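Local atomic coordinates of diaminobutyrate-pyruvate transaminase and L-2,4-diaminobutyrate decarboxylase (Vibrio parahaemolyticus, PDB entry 2QMA), a protein that probably decarboxylates L-2,4-diaminobutyrate through the pyridoxal-phosphate-dependent C-terminal domain modelled here, while the rest of the full-length protein probably supplies a transaminase. Residues E448-T451 / A455-G458; K443-E448 / T466-T471; D102-L107 / S480-L485. All coordinates share one frame; numbering follows the deposited sequence.

Contact 1. Residues E448-T451 / A455-G458; sequences EALT and AVLG
The peptide plane joining Ala449 to Leu450 meets Ala455 over one face: carbonyl oxygen Ala455 O sits 3.1 Å from Ala449 C, almost straight above it. The amide Ala455 N comes in over the same face and hydrogen-bonds Ala449 O at 3.2 Å. The N-H points nearly straight at the oxygen (173°), yet the donor stands well above the carbonyl plane. At the Leu450 side of the plane, Leu450 CA-H makes a bent contact with Ala455 O, 3.4 Å from carbon to oxygen.

This is the turn that takes the chain out of helix 438-452 and back towards edge strand 458-462 of the small domain at the C-terminal end of this decarboxylase. Its apolar part is light: Ala449 CB lies 4.3 Å from Ala455 CB, and Leu450 CD1 meets Val456 CG2 at a similar range. Ala449, Ala455 and Leu457 also touch helix 479-495, and Leu450 packs on Asp133 of the second subunit.

Of the two carbonyls, only Ala449 O is bonded across this contact; Ala455 O lies 3.2 Å from it, acceptor against acceptor. That closeness is probably offset in part by Ala455 O resting over the electropositive carbon Ala449 C.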
loop_
_atom_site.group_PDB
_atom_site.type_symbol
_atom_site.label_atom_id
_atom_site.label_comp_id
_atom_site.label_asym_id
_atom_site.label_seq_id
_atom_site.Cartn_x
_atom_site.Cartn_y
_atom_site.Cartn_z
ATOM N N GLU A 448 22.445 5.882 21.694
ATOM C CA GLU A 448 23.586 4.965 21.818
ATOM C C GLU A 448 23.201 3.483 21.781
ATOM O O GLU A 448 23.869 2.691 21.129
ATOM C CB GLU A 448 24.364 5.259 23.107
ATOM C CG GLU A 448 25.206 6.488 22.991
ATOM C CD GLU A 448 26.013 6.443 21.725
ATOM O OE1 GLU A 448 26.827 5.495 21.582
ATOM O OE2 GLU A 448 25.793 7.326 20.862
ATOM N N ALA A 449 22.120 3.109 22.466
ATOM C CA ALA A 449 21.659 1.728 22.408
ATOM C C ALA A 449 21.296 1.346 20.963
ATOM O O ALA A 449 21.641 0.252 20.495
ATOM C CB ALA A 449 20.469 1.494 23.368
ATOM N N LEU A 450 20.643 2.266 20.249
ATOM C CA LEU A 450 20.303 2.043 18.833
ATOM C C LEU A 450 21.550 1.895 17.915
ATOM O O LEU A 450 21.692 0.913 17.168
ATOM C CB LEU A 450 19.407 3.190 18.324
ATOM C CG LEU A 450 19.170 3.228 16.805
ATOM C CD1 LEU A 450 18.488 1.991 16.370
ATOM C CD2 LEU A 450 18.316 4.414 16.437
ATOM N N THR A 451 22.439 2.876 17.967
ATOM C CA THR A 451 23.602 2.882 17.057
ATOM C C THR A 451 24.664 1.805 17.358
ATOM O O THR A 451 25.400 1.361 16.463
ATOM C CB THR A 451 24.228 4.301 16.891
ATOM O OG1 THR A 451 24.537 4.878 18.168
ATOM C CG2 THR A 451 23.237 5.222 16.182
ATOM N N ALA A 455 20.008 -2.259 21.702
ATOM C CA ALA A 455 18.567 -2.268 21.881
ATOM C C ALA A 455 17.929 -1.166 21.043
ATOM O O ALA A 455 18.513 -0.076 20.851
ATOM C CB ALA A 455 18.181 -2.100 23.354
ATOM N N VAL A 456 16.732 -1.488 20.559
ATOM C CA VAL A 456 15.861 -0.538 19.872
ATOM C C VAL A 456 14.753 -0.131 20.851
ATOM O O VAL A 456 13.831 -0.910 21.141
ATOM C CB VAL A 456 15.285 -1.092 18.543
ATOM C CG1 VAL A 456 14.415 0.006 17.867
ATOM C CG2 VAL A 456 16.448 -1.544 17.585
ATOM N N LEU A 457 14.871 1.086 21.376
ATOM C CA LEU A 457 13.997 1.571 22.441
ATOM C C LEU A 457 13.205 2.773 21.960
ATOM O O LEU A 457 13.689 3.537 21.132
ATOM C CB LEU A 457 14.822 2.013 23.648
ATOM C CG LEU A 457 15.653 0.912 24.298
ATOM C CD1 LEU A 457 16.521 1.472 25.417
ATOM C CD2 LEU A 457 14.734 -0.248 24.767
ATOM N N GLY A 458 11.998 2.932 22.481
ATOM C CA GLY A 458 11.167 4.101 22.121
ATOM C C GLY A 458 11.555 5.294 22.994
ATOM O O GLY A 458 12.150 5.119 24.051
#

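Contact 2. Residues K443-E448 / T466-T471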
loop_
_atom_site.group_PDB
_atom_site.type_symbol
_atom_site.label_atom_id
_atom_site.label_comp_id
_atom_site.label_asym_id
_atom_site.label_seq_id
_atom_site.Cartn_x
_atom_site.Cartn_y
_atom_site.Cartn_z
ATOM N N LYS A 443 18.000 10.601 26.731
ATOM C CA LYS A 443 18.185 10.834 25.298
ATOM C C LYS A 443 19.442 10.158 24.741
ATOM O O LYS A 443 19.399 9.496 23.695
ATOM C CB LYS A 443 18.215 12.328 24.987
ATOM C CG LYS A 443 16.834 12.917 24.942
ATOM C CD LYS A 443 16.747 13.984 23.869
ATOM C CE LYS A 443 16.786 15.352 24.490
ATOM N NZ LYS A 443 15.727 15.532 25.526
ATOM N N ALA A 444 20.554 10.321 25.444
ATOM C CA ALA A 444 21.812 9.818 24.961
ATOM C C ALA A 444 21.798 8.278 24.992
ATOM O O ALA A 444 22.201 7.637 24.024
ATOM C CB ALA A 444 22.955 10.397 25.770
ATOM N N LEU A 445 21.268 7.684 26.064
ATOM C CA LEU A 445 21.283 6.236 26.115
ATOM C C LEU A 445 20.367 5.602 25.057
ATOM O O LEU A 445 20.726 4.575 24.480
ATOM C CB LEU A 445 21.054 5.695 27.530
ATOM C CG LEU A 445 19.705 5.421 28.136
ATOM C CD1 LEU A 445 19.102 4.150 27.500
ATOM C CD2 LEU A 445 19.906 5.258 29.646
ATOM N N ARG A 446 19.242 6.240 24.748
ATOM C CA ARG A 446 18.403 5.709 23.687
ATOM C C ARG A 446 19.104 5.658 22.321
ATOM O O ARG A 446 19.071 4.632 21.646
ATOM C CB ARG A 446 17.072 6.434 23.574
ATOM C CG ARG A 446 16.171 5.702 22.626
ATOM C CD ARG A 446 15.622 6.661 21.675
ATOM N NE ARG A 446 15.517 6.195 20.301
ATOM C CZ ARG A 446 15.995 6.882 19.271
ATOM N NH1 ARG A 446 16.629 8.035 19.470
ATOM N NH2 ARG A 446 15.844 6.416 18.045
ATOM N N LEU A 447 19.726 6.768 21.920
ATOM C CA LEU A 447 20.434 6.819 20.645
ATOM C C LEU A 447 21.675 5.895 20.609
ATOM O O LEU A 447 21.923 5.197 19.620
ATOM C CB LEU A 447 20.820 8.261 20.324
ATOM C CG LEU A 447 21.748 8.422 19.111
ATOM C CD1 LEU A 447 20.971 7.983 17.869
ATOM C CD2 LEU A 447 22.249 9.873 18.966
ATOM N N GLU A 448 22.445 5.882 21.694
ATOM C CA GLU A 448 23.586 4.965 21.818
ATOM C C GLU A 448 23.201 3.483 21.781
ATOM O O GLU A 448 23.869 2.691 21.129
ATOM C CB GLU A 448 24.364 5.259 23.107
ATOM C CG GLU A 448 25.206 6.488 22.991
ATOM C CD GLU A 448 26.013 6.443 21.725
ATOM O OE1 GLU A 448 26.827 5.495 21.582
ATOM O OE2 GLU A 448 25.793 7.326 20.862
ATOM N N THR A 466 11.749 13.369 29.366
ATOM C CA THR A 466 12.104 12.349 28.373
ATOM C C THR A 466 11.895 10.978 29.033
ATOM O O THR A 466 12.400 10.712 30.136
ATOM C CB THR A 466 13.555 12.498 27.832
ATOM O OG1 THR A 466 13.619 13.620 26.943
ATOM C CG2 THR A 466 13.966 11.285 27.047
ATOM N N ALA A 467 11.092 10.151 28.369
ATOM C CA ALA A 467 10.825 8.794 28.816
ATOM C C ALA A 467 11.354 7.854 27.753
ATOM O O ALA A 467 11.270 8.146 26.562
ATOM C CB ALA A 467 9.340 8.571 29.004
ATOM N N LEU A 468 11.926 6.744 28.211
ATOM C CA LEU A 468 12.130 5.571 27.361
ATOM C C LEU A 468 10.848 4.764 27.288
ATOM O O LEU A 468 10.044 4.809 28.196
ATOM C CB LEU A 468 13.227 4.691 27.943
ATOM C CG LEU A 468 14.576 5.423 28.103
ATOM C CD1 LEU A 468 15.454 4.550 28.953
ATOM C CD2 LEU A 468 15.203 5.699 26.741
ATOM N N LYS A 469 10.698 4.016 26.200
ATOM C CA LYS A 469 9.525 3.196 25.951
ATOM C C LYS A 469 9.847 1.795 25.432
ATOM O O LYS A 469 10.665 1.618 24.509
ATOM C CB LYS A 469 8.563 3.895 24.960
ATOM C CG LYS A 469 7.387 3.024 24.526
ATOM C CD LYS A 469 6.327 3.846 23.720
ATOM C CE LYS A 469 6.841 4.243 22.334
ATOM N NZ LYS A 469 5.702 4.887 21.546
ATOM N N PHE A 470 9.179 0.822 26.037
ATOM C CA PHE A 470 9.057 -0.527 25.529
ATOM C C PHE A 470 7.639 -0.596 24.928
ATOM O O PHE A 470 6.643 -0.263 25.605
ATOM C CB PHE A 470 9.087 -1.594 26.653
ATOM C CG PHE A 470 10.393 -1.744 27.421
ATOM C CD1 PHE A 470 11.623 -1.293 26.935
ATOM C CD2 PHE A 470 10.377 -2.446 28.632
ATOM C CE1 PHE A 470 12.833 -1.515 27.697
ATOM C CE2 PHE A 470 11.556 -2.678 29.372
ATOM C CZ PHE A 470 12.775 -2.193 28.912
ATOM N N THR A 471 7.560 -1.080 23.696
ATOM C CA THR A 471 6.326 -1.574 23.104
ATOM C C THR A 471 6.429 -3.090 23.002
ATOM O O THR A 471 7.107 -3.641 22.100
ATOM C CB THR A 471 6.082 -0.906 21.741
ATOM O OG1 THR A 471 6.033 0.509 21.955
ATOM C CG2 THR A 471 4.725 -1.351 21.146
#
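Lys443 and Thr466 mark the end where helix 443-448 and strand 466-471 come near each other. Their short axes pass 9.2 Å apart and run the same general way, 34° from parallel, with CA atoms of Lys443 and Thr466 at 7.0 Å. Thr466 and Leu468 point their CB atoms at the helix.

Leu468 does most of the apolar work by splitting its two methyls: CD1 lies 3.9 Å from CD1 of Leu445, while CD2 touches Arg446 CB at 3.8 Å. Leu445 reaches it because its CG sits between the backbone N and the carbonyl carbon (chi1 88°), which turns the branched end towards the strand. Helix 438-452 here lies on one face of the four-stranded antiparallel sheet of the small domain of a fold type I pyridoxal phosphate enzyme, and helix 479-495 shares that face, its Ile489 and Ala493 touching Leu445.

Beyond its CB, Arg446 leads away from the strand, its NE making a weak hydrogen bond to Leu457 O. At the solvent-exposed side, Lys443 crosses Thr466 at about a right angle. The lysine chain bends at each torsion past the first, bringing Lys443 NZ round to a weak hydrogen bond with Thr466 OG1 (3.2 Å); Lys443 CG lies 3.9 Å from Thr466 CG2. Thr466 N is held by Asp439 OD1, near the start of the same helix.

Contact 3. Residues D102-L107 / S480-L485; sequences DCIAHL and SDFESL
Leu485, on helix 479-495 of the small domain in this fold type I enzyme, runs its side chain between Asp102 and Ile104 of the loop 102-107. Its CB lies 3.8 Å from Asp102 OD1. With CG anti to the backbone N (chi1 -177°), the chain then runs alongside the aspartate, the two side chains heading opposite ways, and CG stays near the same oxygen. At the tip the branches part: CD1 comes to 3.4 Å from Asp102 OD1, and CD2 lies 3.8 Å from Ile104 CG2.

Ile104 CD1, on the other arm, meets Phe482 CE1 at 3.6 Å, approaching the ring obliquely, and the ring in turn rests on Gln402, Val406 and Met409 of helix 389-411. Ile104 thus spans two residues about one helical turn apart, its CG2 on Leu485 and its CD1 on Phe482, with Phe470 of strand 465-471 touching both Ile104 and Leu485.

No direct hydrogen bond crosses the contact; a water does the polar work. It donates to Asp102 OD1 at 2.6 Å and to the helix carbonyl Asp481 O at 2.8 Å, the same carbonyl oxygen that accepts the backbone bond from Leu485 N.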
loop_
_atom_site.group_PDB
_atom_site.type_symbol
_atom_site.label_atom_id
_atom_site.label_comp_id
_atom_site.label_asym_id
_atom_site.label_seq_id
_atom_site.Cartn_x
_atom_site.Cartn_y
_atom_site.Cartn_z
ATOM N N ASP A 102 15.482 -7.629 21.947
ATOM C CA ASP A 102 15.886 -6.277 22.360
ATOM C C ASP A 102 15.445 -5.230 21.332
ATOM O O ASP A 102 15.714 -4.054 21.466
ATOM C CB ASP A 102 17.405 -6.239 22.652
ATOM C CG ASP A 102 17.788 -7.094 23.863
ATOM O OD1 ASP A 102 16.971 -7.198 24.812
ATOM O OD2 ASP A 102 18.913 -7.652 23.850
ATOM N N CYS A 103 14.704 -5.685 20.329
ATOM C CA CYS A 103 13.980 -4.782 19.427
ATOM C C CYS A 103 12.546 -4.583 19.949
ATOM O O CYS A 103 11.696 -5.455 19.802
ATOM C CB CYS A 103 13.989 -5.342 18.021
ATOM S SG CYS A 103 13.316 -4.142 16.828
ATOM N N ILE A 104 12.282 -3.439 20.588
ATOM C CA ILE A 104 11.133 -3.346 21.485
ATOM C C ILE A 104 10.635 -1.916 21.644
ATOM O O ILE A 104 10.156 -1.547 22.723
ATOM C CB ILE A 104 11.492 -3.977 22.897
ATOM C CG1 ILE A 104 10.226 -4.423 23.625
ATOM C CG2 ILE A 104 12.333 -3.033 23.725
ATOM C CD1 ILE A 104 10.429 -5.402 24.834
ATOM N N ALA A 105 10.741 -1.113 20.574
ATOM C CA ALA A 105 10.477 0.317 20.643
ATOM C C ALA A 105 9.038 0.715 20.247
ATOM O O ALA A 105 8.384 1.485 20.965
ATOM C CB ALA A 105 11.451 1.066 19.743
ATOM N N HIS A 106 8.594 0.210 19.095
ATOM C CA HIS A 106 7.465 0.788 18.334
ATOM C C HIS A 106 6.432 -0.257 17.980
ATOM O O HIS A 106 6.619 -1.460 18.239
ATOM C CB HIS A 106 7.995 1.368 17.001
ATOM C CG HIS A 106 9.164 2.291 17.159
ATOM N ND1 HIS A 106 9.116 3.427 17.937
ATOM C CD2 HIS A 106 10.399 2.265 16.609
ATOM C CE1 HIS A 106 10.278 4.050 17.878
ATOM N NE2 HIS A 106 11.080 3.359 17.090
ATOM N N LEU A 107 5.345 0.189 17.349
ATOM C CA LEU A 107 4.336 -0.747 16.859
ATOM C C LEU A 107 4.806 -1.335 15.539
ATOM O O LEU A 107 4.213 -1.104 14.481
ATOM C CB LEU A 107 2.974 -0.051 16.746
ATOM C CG LEU A 107 2.349 0.274 18.109
ATOM C CD1 LEU A 107 1.135 1.218 17.966
ATOM C CD2 LEU A 107 1.909 -0.990 18.882
ATOM N N SER A 480 13.507 -13.258 32.205
ATOM C CA SER A 480 14.957 -13.121 32.072
ATOM C C SER A 480 15.338 -12.245 30.863
ATOM O O SER A 480 16.376 -11.587 30.878
ATOM C CB SER A 480 15.620 -14.505 31.990
ATOM O OG SER A 480 15.057 -15.220 30.896
ATOM N N ASP A 481 14.507 -12.244 29.815
ATOM C CA ASP A 481 14.731 -11.295 28.709
ATOM C C ASP A 481 14.682 -9.850 29.197
ATOM O O ASP A 481 15.512 -9.025 28.785
ATOM C CB ASP A 481 13.697 -11.493 27.579
ATOM C CG ASP A 481 13.912 -12.818 26.815
ATOM O OD1 ASP A 481 15.076 -13.231 26.645
ATOM O OD2 ASP A 481 12.925 -13.454 26.386
ATOM N N PHE A 482 13.691 -9.550 30.045
ATOM C CA PHE A 482 13.460 -8.198 30.549
ATOM C C PHE A 482 14.515 -7.797 31.567
ATOM O O PHE A 482 14.998 -6.670 31.526
ATOM C CB PHE A 482 12.037 -8.044 31.074
ATOM C CG PHE A 482 11.025 -7.884 29.958
ATOM C CD1 PHE A 482 10.941 -6.674 29.267
ATOM C CD2 PHE A 482 10.235 -8.963 29.552
ATOM C CE1 PHE A 482 10.048 -6.503 28.197
ATOM C CE2 PHE A 482 9.311 -8.809 28.449
ATOM C CZ PHE A 482 9.223 -7.567 27.802
ATOM N N GLU A 483 14.889 -8.731 32.448
ATOM C CA GLU A 483 15.951 -8.492 33.399
ATOM C C GLU A 483 17.254 -8.137 32.696
ATOM O O GLU A 483 17.928 -7.168 33.049
ATOM C CB GLU A 483 16.164 -9.715 34.298
ATOM C CG GLU A 483 15.026 -9.868 35.244
ATOM C CD GLU A 483 15.193 -11.019 36.219
ATOM O OE1 GLU A 483 15.943 -11.994 35.933
ATOM O OE2 GLU A 483 14.530 -10.940 37.273
ATOM N N SER A 484 17.605 -8.934 31.702
ATOM C CA SER A 484 18.785 -8.647 30.891
ATOM C C SER A 484 18.688 -7.330 30.079
ATOM O O SER A 484 19.717 -6.640 29.927
ATOM C CB SER A 484 19.105 -9.833 29.991
ATOM O OG SER A 484 19.848 -9.403 28.881
ATOM N N LEU A 485 17.498 -7.016 29.541
ATOM C CA LEU A 485 17.284 -5.757 28.837
ATOM C C LEU A 485 17.503 -4.554 29.770
ATOM O O LEU A 485 18.229 -3.626 29.438
ATOM C CB LEU A 485 15.904 -5.717 28.141
ATOM C CG LEU A 485 15.595 -4.460 27.305
ATOM C CD1 LEU A 485 16.740 -4.138 26.314
ATOM C CD2 LEU A 485 14.280 -4.684 26.578
HETATM O O HOH W 1 17.285 -9.074 26.618
#

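All three contacts are mostly buried, but contact 2 runs out to the surface at Lys443. Contacts 1 and 2 both use helix 438-452: contact 1, the turn at its end, is mainly a matter of backbone groups, whereas contact 2 lays it on the sheet through aliphatic side chains, with one weak polar bond at the surface. Contact 3 instead pairs helix 479-495 with a loop from far earlier in the sequence, joining apolar packing to a water bridge. Hydrogen bonds, mostly of the backbone, tie the set together. Val456 of contact 1 pairs with Asp102 and Ile104 of contact 3, Gly458 N reaches Lys469 O of contact 2, and Thr471 bonds Ile104 O through its N and Ala105 O through its hydroxyl OG1.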